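Local coordinates for PTS system, lactose-specific IIBC components (Streptococcus pneumoniae, PDB 3NBM), which probably relays a phosphoryl group to lactose during its uptake, as the IIB component of a phosphoenolpyruvate-dependent phosphotransferase system, at residues L7-L12 with Y54-L59. Numbering follows the deposited sequence.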
ATOM      1  N   LEU A   7     -11.345   4.828  -0.890  1.00  7.80           N
ATOM      2  CA  LEU A   7     -10.363   3.993  -0.215  1.00  7.46           C
ATOM      3  C   LEU A   7      -8.979   4.646  -0.281  1.00  6.82           C
ATOM      4  O   LEU A   7      -8.525   5.032  -1.359  1.00  8.09           O
ATOM      5  CB  LEU A   7     -10.328   2.614  -0.868  1.00  8.54           C
ATOM      6  CG  LEU A   7      -9.501   1.569  -0.125  1.00 10.85           C
ATOM      7  CD1 LEU A   7     -10.165   1.191   1.211  1.00 14.05           C
ATOM      8  CD2 LEU A   7      -9.317   0.319  -0.993  1.00 14.27           C
ATOM      9  N   LYS A   8      -8.333   4.784   0.870  1.00  6.03           N
ATOM     10  CA  LYS A   8      -7.032   5.463   0.967  1.00  6.30           C
ATOM     11  C   LYS A   8      -5.955   4.410   1.267  1.00  5.59           C
ATOM     12  O   LYS A   8      -6.031   3.706   2.280  1.00  5.78           O
ATOM     13  CB  LYS A   8      -7.045   6.516   2.070  1.00  6.71           C
ATOM     14  CG  LYS A   8      -8.191   7.511   2.018  1.00 10.66           C
ATOM     15  CD  LYS A   8      -8.178   8.414   0.865  1.00 13.17           C
ATOM     16  CE  LYS A   8      -9.248   9.527   1.008  1.00 14.06           C
ATOM     17  NZ  LYS A   8      -9.310  10.497  -0.149  1.00 11.44           N
ATOM     18  N   VAL A   9      -4.971   4.326   0.370  1.00  5.29           N
ATOM     19  CA  VAL A   9      -3.896   3.345   0.439  1.00  5.30           C
ATOM     20  C   VAL A   9      -2.552   4.071   0.583  1.00  4.93           C
ATOM     21  O   VAL A   9      -2.289   5.033  -0.123  1.00  5.52           O
ATOM     22  CB  VAL A   9      -3.865   2.466  -0.820  1.00  5.26           C
ATOM     23  CG1 VAL A   9      -2.783   1.387  -0.710  1.00  6.98           C
ATOM     24  CG2 VAL A   9      -5.251   1.858  -1.071  1.00  6.34           C
ATOM     25  N   LEU A  10      -1.724   3.593   1.504  1.00  5.14           N
ATOM     26  CA  LEU A  10      -0.353   4.080   1.670  1.00  4.95           C
ATOM     27  C   LEU A  10       0.618   2.941   1.429  1.00  5.13           C
ATOM     28  O   LEU A  10       0.490   1.884   2.044  1.00  6.09           O
ATOM     29  CB  LEU A  10      -0.162   4.661   3.070  1.00  5.99           C
ATOM     30  CG  LEU A  10       1.236   5.217   3.400  1.00  6.12           C
ATOM     31  CD1 LEU A  10       1.588   6.415   2.526  1.00  7.97           C
ATOM     32  CD2 LEU A  10       1.273   5.612   4.876  1.00  8.30           C
ATOM     33  N   VAL A  11       1.529   3.126   0.476  1.00  4.88           N
ATOM     34  CA  VAL A  11       2.595   2.166   0.201  1.00  5.28           C
ATOM     35  C   VAL A  11       3.890   2.702   0.833  1.00  4.87           C
ATOM     36  O   VAL A  11       4.270   3.833   0.568  1.00  5.78           O
ATOM     37  CB  VAL A  11       2.801   1.913  -1.310  1.00  5.22           C
ATOM     38  CG1 VAL A  11       3.810   0.789  -1.546  1.00  6.89           C
ATOM     39  CG2 VAL A  11       1.479   1.654  -2.022  1.00  6.78           C
ATOM     40  N   LEU A  12       4.541   1.881   1.658  1.00  5.44           N
ATOM     41  CA  LEU A  12       5.758   2.297   2.352  1.00  5.56           C
ATOM     42  C   LEU A  12       6.948   1.493   1.873  1.00  6.57           C
ATOM     43  O   LEU A  12       6.871   0.281   1.703  1.00  7.28           O
ATOM     44  CB  LEU A  12       5.605   2.116   3.878  1.00  5.68           C
ATOM     45  CG  LEU A  12       4.524   2.993   4.529  1.00  5.80           C
ATOM     46  CD1 LEU A  12       4.380   2.624   6.016  1.00  7.84           C
ATOM     47  CD2 LEU A  12       4.808   4.488   4.313  1.00  7.89           C
ATOM     48  N   TYR A  54      -5.251   6.417   6.651  1.00  7.01           N
ATOM     49  CA  TYR A  54      -5.320   5.400   5.615  1.00  6.00           C
ATOM     50  C   TYR A  54      -6.149   4.199   6.053  1.00  5.86           C
ATOM     51  O   TYR A  54      -6.281   3.884   7.229  1.00  8.00           O
ATOM     52  CB  TYR A  54      -3.891   5.007   5.182  1.00  6.01           C
ATOM     53  CG  TYR A  54      -3.245   6.132   4.431  1.00  5.91           C
ATOM     54  CD1 TYR A  54      -3.457   6.267   3.096  1.00  5.83           C
ATOM     55  CD2 TYR A  54      -2.479   7.112   5.061  1.00  6.88           C
ATOM     56  CE1 TYR A  54      -2.950   7.334   2.384  1.00  6.46           C
ATOM     57  CE2 TYR A  54      -1.971   8.183   4.347  1.00  7.89           C
ATOM     58  CZ  TYR A  54      -2.207   8.275   3.002  1.00  7.16           C
ATOM     59  OH  TYR A  54      -1.713   9.363   2.282  1.00  9.05           O
ATOM     60  N   ASP A  55      -6.694   3.508   5.058  1.00  5.84           N
ATOM     61  CA  ASP A  55      -7.483   2.298   5.249  1.00  6.50           C
ATOM     62  C   ASP A  55      -6.656   1.024   5.079  1.00  5.72           C
ATOM     63  O   ASP A  55      -6.912   0.017   5.731  1.00  6.68           O
ATOM     64  CB  ASP A  55      -8.638   2.283   4.269  1.00  7.17           C
ATOM     65  CG  ASP A  55      -9.503   3.522   4.397  1.00  7.45           C
ATOM     66  OD1 ASP A  55     -10.007   3.780   5.524  1.00 10.44           O
ATOM     67  OD2 ASP A  55      -9.654   4.257   3.401  1.00  7.71           O
ATOM     68  N   LEU A  56      -5.677   1.063   4.171  1.00  5.61           N
ATOM     69  CA  LEU A  56      -4.818  -0.061   3.816  1.00  5.75           C
ATOM     70  C   LEU A  56      -3.407   0.460   3.698  1.00  5.65           C
ATOM     71  O   LEU A  56      -3.187   1.453   3.021  1.00  5.96           O
ATOM     72  CB  LEU A  56      -5.257  -0.680   2.470  1.00  6.51           C
ATOM     73  CG  LEU A  56      -4.363  -1.797   1.905  1.00  7.18           C
ATOM     74  CD1 LEU A  56      -4.339  -3.039   2.794  1.00  8.81           C
ATOM     75  CD2 LEU A  56      -4.787  -2.142   0.468  1.00  8.77           C
ATOM     76  N   ILE A  57      -2.459  -0.213   4.358  1.00  5.01           N
ATOM     77  CA  ILE A  57      -1.037   0.105   4.226  1.00  5.27           C
ATOM     78  C   ILE A  57      -0.374  -1.134   3.675  1.00  4.93           C
ATOM     79  O   ILE A  57      -0.548  -2.242   4.174  1.00  6.15           O
ATOM     80  CB  ILE A  57      -0.401   0.567   5.557  1.00  5.61           C
ATOM     81  CG1 ILE A  57      -1.211   1.773   6.099  1.00  6.89           C
ATOM     82  CG2 ILE A  57       1.073   0.907   5.344  1.00  7.89           C
ATOM     83  CD1 ILE A  57      -0.785   2.303   7.411  1.00  9.92           C
ATOM     84  N   ILE A  58       0.402  -0.924   2.619  1.00  5.20           N
ATOM     85  CA  ILE A  58       1.150  -1.983   1.943  1.00  5.42           C
ATOM     86  C   ILE A  58       2.656  -1.743   2.132  1.00  5.39           C
ATOM     87  O   ILE A  58       3.170  -0.677   1.819  1.00  6.63           O
ATOM     88  CB  ILE A  58       0.865  -1.988   0.402  1.00  6.19           C
ATOM     89  CG1 ILE A  58      -0.641  -2.158   0.116  1.00  7.30           C
ATOM     90  CG2 ILE A  58       1.711  -3.086  -0.300  1.00  7.12           C
ATOM     91  CD1 ILE A  58      -1.060  -1.871  -1.315  1.00  8.46           C
ATOM     92  N   LEU A  59       3.323  -2.740   2.696  1.00  5.82           N
ATOM     93  CA  LEU A  59       4.766  -2.713   2.877  1.00  5.79           C
ATOM     94  C   LEU A  59       5.432  -3.257   1.613  1.00  6.51           C
ATOM     95  O   LEU A  59       5.142  -4.379   1.183  1.00  6.91           O
ATOM     96  CB  LEU A  59       5.177  -3.552   4.113  1.00  6.50           C
ATOM     97  CG  LEU A  59       4.654  -3.037   5.443  1.00  7.19           C
ATOM     98  CD1 LEU A  59       4.939  -4.077   6.544  1.00 10.30           C
ATOM     99  CD2 LEU A  59       5.300  -1.717   5.784  1.00 11.06           C
TER
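Leu7 lays CD1 against Asp55 CB at 3.6 Å, where strand 7-13 begins beside the loop leading into strand 56-59. Three bonds hold the Lys8 backbone. Asp55 OD2 accepts from Lys8 N (2.9 Å) through its anti lone pair, the one away from OD1. Lys8 O accepts from both Asp55 N (2.9 Å) and the more distant Leu56 N (3.3 Å). The Lys8 amine turns to Glu6 in a salt bridge. Val9 shares a face of the sheet with Leu56 and Ile58; its CG1 meets Ile58 CD1 (3.7 Å), and helix 96-105 packs on this face. Leu10 places CB over the centre of the Tyr54 ring, a CH-pi contact of 3.7 Å to the centroid. With CG anti to the carbonyl carbon (chi1 -70°), the Tyr54 ring lies across strand 7-13, and the Tyr54 hydroxyl hydrogen-bonds Asn40 OD1 on strand 37-43. Leu10 N donates to Leu56 O, and Leu10 O accepts from Ile58 N. Past Val11, Leu12 N continues the parallel ladder to Ile58 O (2.9 Å), while Leu12 CD1 meets Ile57 CG2 at 3.8 Å. The Asp55 carboxylate thus stands in for a backbone acceptor at Lys8 N; beyond Lys8, the hydrogen bonds joining these two central strands are all backbone.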